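Long-range contact in transmembrane oligosaccharyl transferase (Archaeoglobus fulgidus, PDB 3WAJ), which belongs to the STT3 family of oligosaccharyl transferases, joining a zinc-bearing membrane part to globular domains outside it: residues A[781-795]-A[810-824]. Sequence-based numbering, arbitrary orientation.
Sequences VVTGKVSANVTEVSV and WQTVEVKNGTYTVVL
Val793 and Val795 turn inward from one antiparallel strand pair to meet Tyr820, Val822 and Leu824 of another, two sheets packed face to face as in a small beta sandwich. In one, strand 781-785 runs against 819-824; in the other, 792-795 pairs with 810-814. Val795 and Val822 reach toward each other tip to tip, CG2 to CG1 at 3.9 Å, while Val795 CG1, anti to its own N (chi1 -161°), touches Leu824 CD2. Val793 CG2 sits 3.7 Å from Tyr820 CB and also meets Val815 CG2.

Packing is tight around Tyr820. With chi1 at 78°, CG lies between the backbone N and the carbonyl carbon, and the ring is laid back over the neighbouring strand. Thr783 CA makes a CH-pi contact over its face, 4.0 Å from the centroid. Gly784, lacking a side chain, lets the ring lie close on the backbone, its N 3.3 Å from Tyr820 CE1. The phenol oxygen hydrogen-bonds Leu866 O, and strand 835-844 covers Val793 and Val795 through Ile842.

The outward face of 781-785/819-824 is mixed: Thr783 and Thr821 lie side by side near Val781 and Val823. Looser are the exposed Lys785, Thr812 and Glu814. The outer face of 792-795/810-814 is largely polar, with Ser794 OG in plane at the Trp810 ring edge, 3.7 Å from CZ3. Within the sheets, Val782 and Val822 exchange N-H...O bonds both ways, as do Val793 and Val813. Backbone bonds thus hold each sheet together, whereas between them cohesion rests chiefly on branched aliphatic groups and one tyrosine.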
loop_
_atom_site.group_PDB
_atom_site.type_symbol
_atom_site.label_atom_id
_atom_site.label_comp_id
_atom_site.label_asym_id
_atom_site.label_seq_id
_atom_site.Cartn_x
_atom_site.Cartn_y
_atom_site.Cartn_z
ATOM N N VAL A 781 7.032 -20.173 -35.906
ATOM C CA VAL A 781 6.175 -21.312 -36.205
ATOM C C VAL A 781 6.972 -22.400 -36.926
ATOM O O VAL A 781 7.397 -22.219 -38.062
ATOM C CB VAL A 781 4.930 -20.894 -37.008
ATOM C CG1 VAL A 781 4.020 -22.100 -37.256
ATOM C CG2 VAL A 781 4.175 -19.806 -36.266
ATOM N N VAL A 782 7.197 -23.519 -36.243
ATOM C CA VAL A 782 7.826 -24.682 -36.867
ATOM C C VAL A 782 6.748 -25.717 -37.185
ATOM O O VAL A 782 5.959 -26.104 -36.312
ATOM C CB VAL A 782 8.936 -25.300 -35.988
ATOM C CG1 VAL A 782 9.497 -26.555 -36.642
ATOM C CG2 VAL A 782 10.045 -24.293 -35.762
ATOM N N THR A 783 6.712 -26.155 -38.441
ATOM C CA THR A 783 5.667 -27.059 -38.902
ATOM C C THR A 783 6.186 -27.962 -40.011
ATOM O O THR A 783 7.255 -27.720 -40.584
ATOM C CB THR A 783 4.455 -26.278 -39.420
ATOM O OG1 THR A 783 3.339 -27.160 -39.581
ATOM C CG2 THR A 783 4.784 -25.622 -40.749
ATOM N N GLY A 784 5.423 -29.000 -40.322
ATOM C CA GLY A 784 5.832 -29.942 -41.344
ATOM C C GLY A 784 5.107 -31.263 -41.206
ATOM O O GLY A 784 4.114 -31.364 -40.486
ATOM N N LYS A 785 5.611 -32.285 -41.887
ATOM C CA LYS A 785 4.915 -33.561 -41.939
ATOM C C LYS A 785 5.601 -34.665 -41.148
ATOM O O LYS A 785 6.820 -34.669 -40.961
ATOM C CB LYS A 785 4.695 -33.995 -43.394
ATOM C CG LYS A 785 3.498 -33.324 -44.058
ATOM C CD LYS A 785 3.363 -33.728 -45.518
ATOM C CE LYS A 785 4.329 -32.962 -46.406
ATOM N NZ LYS A 785 3.923 -31.533 -46.551
ATOM N N VAL A 786 4.789 -35.606 -40.683
ATOM C CA VAL A 786 5.293 -36.749 -39.947
ATOM C C VAL A 786 5.006 -38.035 -40.723
ATOM O O VAL A 786 4.864 -38.005 -41.946
ATOM C CB VAL A 786 4.675 -36.811 -38.542
ATOM C CG1 VAL A 786 5.262 -35.726 -37.660
ATOM C CG2 VAL A 786 3.161 -36.673 -38.617
ATOM N N SER A 787 4.915 -39.153 -40.007
ATOM C CA SER A 787 4.704 -40.458 -40.630
ATOM C C SER A 787 4.134 -41.474 -39.639
ATOM O O SER A 787 4.881 -42.019 -38.826
ATOM C CB SER A 787 6.025 -40.978 -41.197
ATOM O OG SER A 787 7.086 -40.771 -40.281
ATOM N N ALA A 788 2.823 -41.724 -39.710
ATOM C CA ALA A 788 2.127 -42.610 -38.769
ATOM C C ALA A 788 2.879 -43.926 -38.592
ATOM O O ALA A 788 3.495 -44.406 -39.543
ATOM C CB ALA A 788 0.701 -42.864 -39.246
ATOM N N ASN A 789 2.844 -44.517 -37.396
ATOM C CA ASN A 789 2.045 -44.046 -36.264
ATOM C C ASN A 789 2.780 -43.069 -35.343
ATOM O O ASN A 789 3.449 -43.475 -34.388
ATOM C CB ASN A 789 1.530 -45.252 -35.464
ATOM C CG ASN A 789 0.736 -44.853 -34.225
ATOM O OD1 ASN A 789 0.133 -43.778 -34.172
ATOM N ND2 ASN A 789 0.734 -45.728 -33.222
ATOM N N VAL A 790 2.648 -41.781 -35.647
ATOM C CA VAL A 790 3.104 -40.708 -34.767
ATOM C C VAL A 790 1.919 -39.804 -34.450
ATOM O O VAL A 790 1.320 -39.200 -35.339
ATOM C CB VAL A 790 4.227 -39.874 -35.406
ATOM C CG1 VAL A 790 5.576 -40.549 -35.219
ATOM C CG2 VAL A 790 3.945 -39.684 -36.864
ATOM N N THR A 791 1.574 -39.728 -33.175
ATOM C CA THR A 791 0.431 -38.933 -32.755
ATOM C C THR A 791 0.856 -37.626 -32.081
ATOM O O THR A 791 0.034 -36.729 -31.872
ATOM C CB THR A 791 -0.492 -39.751 -31.848
ATOM O OG1 THR A 791 0.299 -40.494 -30.913
ATOM C CG2 THR A 791 -1.293 -40.728 -32.689
ATOM N N GLU A 792 2.142 -37.525 -31.746
ATOM C CA GLU A 792 2.678 -36.296 -31.167
ATOM C C GLU A 792 4.165 -36.032 -31.414
ATOM O O GLU A 792 4.979 -36.958 -31.510
ATOM C CB GLU A 792 2.359 -36.195 -29.674
ATOM C CG GLU A 792 2.361 -37.504 -28.924
ATOM C CD GLU A 792 1.450 -37.444 -27.720
ATOM O OE1 GLU A 792 0.316 -36.945 -27.871
ATOM O OE2 GLU A 792 1.866 -37.869 -26.623
ATOM N N VAL A 793 4.491 -34.743 -31.513
ATOM C CA VAL A 793 5.857 -34.269 -31.716
ATOM C C VAL A 793 6.294 -33.446 -30.501
ATOM O O VAL A 793 5.561 -32.558 -30.052
ATOM C CB VAL A 793 5.939 -33.395 -32.986
ATOM C CG1 VAL A 793 7.364 -32.903 -33.220
ATOM C CG2 VAL A 793 5.419 -34.167 -34.199
ATOM N N SER A 794 7.474 -33.736 -29.956
ATOM C CA SER A 794 7.946 -32.994 -28.782
ATOM C C SER A 794 9.182 -32.162 -29.099
ATOM O O SER A 794 10.037 -32.581 -29.878
ATOM C CB SER A 794 8.247 -33.932 -27.613
ATOM O OG SER A 794 9.536 -34.511 -27.735
ATOM N N VAL A 795 9.270 -30.982 -28.490
ATOM C CA VAL A 795 10.459 -30.140 -28.618
ATOM C C VAL A 795 11.137 -29.957 -27.255
ATOM O O VAL A 795 10.473 -29.871 -26.217
ATOM C CB VAL A 795 10.151 -28.762 -29.244
ATOM C CG1 VAL A 795 11.425 -28.138 -29.783
ATOM C CG2 VAL A 795 9.146 -28.897 -30.371
ATOM N N TRP A 810 10.322 -27.568 -22.519
ATOM C CA TRP A 810 9.642 -28.651 -23.224
ATOM C C TRP A 810 8.332 -28.150 -23.804
ATOM O O TRP A 810 7.651 -27.339 -23.184
ATOM C CB TRP A 810 9.319 -29.796 -22.264
ATOM C CG TRP A 810 10.447 -30.736 -21.984
ATOM C CD1 TRP A 810 11.282 -30.726 -20.898
ATOM C CD2 TRP A 810 10.849 -31.852 -22.788
ATOM N NE1 TRP A 810 12.180 -31.761 -20.984
ATOM C CE2 TRP A 810 11.938 -32.468 -22.134
ATOM C CE3 TRP A 810 10.394 -32.388 -23.998
ATOM C CZ2 TRP A 810 12.582 -33.595 -22.656
ATOM C CZ3 TRP A 810 11.036 -33.508 -24.515
ATOM C CH2 TRP A 810 12.116 -34.098 -23.844
ATOM N N GLN A 811 7.978 -28.636 -24.984
ATOM C CA GLN A 811 6.619 -28.470 -25.480
ATOM C C GLN A 811 6.273 -29.713 -26.280
ATOM O O GLN A 811 7.121 -30.233 -27.010
ATOM C CB GLN A 811 6.471 -27.210 -26.342
ATOM C CG GLN A 811 5.024 -26.904 -26.718
ATOM C CD GLN A 811 4.897 -25.717 -27.656
ATOM O OE1 GLN A 811 5.839 -24.941 -27.828
ATOM N NE2 GLN A 811 3.731 -25.575 -28.273
ATOM N N THR A 812 5.048 -30.210 -26.120
ATOM C CA THR A 812 4.607 -31.380 -26.872
ATOM C C THR A 812 3.327 -31.061 -27.621
ATOM O O THR A 812 2.384 -30.492 -27.062
ATOM C CB THR A 812 4.427 -32.630 -25.989
ATOM O OG1 THR A 812 5.708 -33.079 -25.541
ATOM C CG2 THR A 812 3.789 -33.761 -26.785
ATOM N N VAL A 813 3.307 -31.443 -28.893
ATOM C CA VAL A 813 2.250 -31.040 -29.801
ATOM C C VAL A 813 1.579 -32.252 -30.445
ATOM O O VAL A 813 2.249 -33.166 -30.935
ATOM C CB VAL A 813 2.809 -30.054 -30.848
ATOM C CG1 VAL A 813 2.367 -30.411 -32.247
ATOM C CG2 VAL A 813 2.417 -28.634 -30.485
ATOM N N GLU A 814 0.251 -32.260 -30.411
ATOM C CA GLU A 814 -0.531 -33.359 -30.963
ATOM C C GLU A 814 -0.549 -33.253 -32.486
ATOM O O GLU A 814 -0.605 -32.150 -33.038
ATOM C CB GLU A 814 -1.957 -33.307 -30.409
ATOM C CG GLU A 814 -2.754 -34.590 -30.560
ATOM C CD GLU A 814 -4.126 -34.508 -29.908
ATOM O OE1 GLU A 814 -4.663 -33.387 -29.761
ATOM O OE2 GLU A 814 -4.665 -35.572 -29.540
ATOM N N VAL A 815 -0.494 -34.398 -33.163
ATOM C CA VAL A 815 -0.457 -34.426 -34.626
ATOM C C VAL A 815 -1.855 -34.371 -35.243
ATOM O O VAL A 815 -2.800 -34.978 -34.738
ATOM C CB VAL A 815 0.307 -35.656 -35.137
ATOM C CG1 VAL A 815 0.179 -35.793 -36.636
ATOM C CG2 VAL A 815 1.770 -35.551 -34.751
ATOM N N LYS A 816 -1.975 -33.620 -36.330
ATOM C CA LYS A 816 -3.220 -33.504 -37.074
ATOM C C LYS A 816 -2.974 -33.830 -38.546
ATOM O O LYS A 816 -2.200 -33.139 -39.214
ATOM C CB LYS A 816 -3.760 -32.080 -36.940
ATOM C CG LYS A 816 -2.663 -31.039 -36.720
ATOM C CD LYS A 816 -3.124 -29.618 -37.022
ATOM C CE LYS A 816 -3.122 -29.318 -38.522
ATOM N NZ LYS A 816 -4.231 -29.982 -39.274
ATOM N N ASN A 817 -3.621 -34.883 -39.045
ATOM C CA ASN A 817 -3.536 -35.259 -40.460
ATOM C C ASN A 817 -2.114 -35.385 -40.992
ATOM O O ASN A 817 -1.783 -34.817 -42.040
ATOM C CB ASN A 817 -4.322 -34.272 -41.331
ATOM C CG ASN A 817 -5.778 -34.174 -40.928
ATOM O OD1 ASN A 817 -6.361 -35.134 -40.422
ATOM N ND2 ASN A 817 -6.375 -33.006 -41.146
ATOM N N GLY A 818 -1.275 -36.114 -40.261
ATOM C CA GLY A 818 0.087 -36.359 -40.696
ATOM C C GLY A 818 0.964 -35.120 -40.698
ATOM O O GLY A 818 2.057 -35.126 -41.273
ATOM N N THR A 819 0.489 -34.056 -40.054
ATOM C CA THR A 819 1.296 -32.849 -39.899
ATOM C C THR A 819 1.339 -32.358 -38.443
ATOM O O THR A 819 0.513 -32.746 -37.607
ATOM C CB THR A 819 0.841 -31.716 -40.851
ATOM O OG1 THR A 819 1.969 -30.913 -41.221
ATOM C CG2 THR A 819 -0.212 -30.836 -40.195
ATOM N N TYR A 820 2.325 -31.517 -38.150
ATOM C CA TYR A 820 2.482 -30.938 -36.823
ATOM C C TYR A 820 2.699 -29.436 -36.958
ATOM O O TYR A 820 3.091 -28.950 -38.018
ATOM C CB TYR A 820 3.675 -31.570 -36.102
ATOM C CG TYR A 820 5.013 -31.039 -36.564
ATOM C CD1 TYR A 820 5.620 -31.530 -37.715
ATOM C CD2 TYR A 820 5.675 -30.049 -35.845
ATOM C CE1 TYR A 820 6.844 -31.044 -38.139
ATOM C CE2 TYR A 820 6.893 -29.559 -36.260
ATOM C CZ TYR A 820 7.475 -30.057 -37.407
ATOM O OH TYR A 820 8.693 -29.563 -37.818
ATOM N N THR A 821 2.445 -28.700 -35.885
ATOM C CA THR A 821 2.782 -27.283 -35.850
ATOM C C THR A 821 3.183 -26.891 -34.429
ATOM O O THR A 821 2.463 -27.183 -33.469
ATOM C CB THR A 821 1.620 -26.410 -36.352
ATOM O OG1 THR A 821 1.293 -26.780 -37.699
ATOM C CG2 THR A 821 2.008 -24.945 -36.322
ATOM N N VAL A 822 4.343 -26.257 -34.286
ATOM C CA VAL A 822 4.787 -25.836 -32.961
ATOM C C VAL A 822 5.381 -24.415 -32.950
ATOM O O VAL A 822 6.098 -24.014 -33.876
ATOM C CB VAL A 822 5.735 -26.876 -32.312
ATOM C CG1 VAL A 822 7.072 -26.900 -33.009
ATOM C CG2 VAL A 822 5.907 -26.584 -30.829
ATOM N N VAL A 823 5.052 -23.657 -31.906
ATOM C CA VAL A 823 5.508 -22.276 -31.761
ATOM C C VAL A 823 6.583 -22.202 -30.666
ATOM O O VAL A 823 6.321 -22.544 -29.510
ATOM C CB VAL A 823 4.314 -21.342 -31.443
ATOM C CG1 VAL A 823 4.692 -19.866 -31.593
ATOM C CG2 VAL A 823 3.150 -21.667 -32.356
ATOM N N LEU A 824 7.788 -21.771 -31.042
ATOM C CA LEU A 824 8.935 -21.713 -30.132
ATOM C C LEU A 824 9.296 -20.254 -29.815
ATOM O O LEU A 824 9.371 -19.421 -30.720
ATOM C CB LEU A 824 10.136 -22.436 -30.751
ATOM C CG LEU A 824 9.869 -23.833 -31.323
ATOM C CD1 LEU A 824 11.123 -24.458 -31.936
ATOM C CD2 LEU A 824 9.305 -24.748 -30.255
#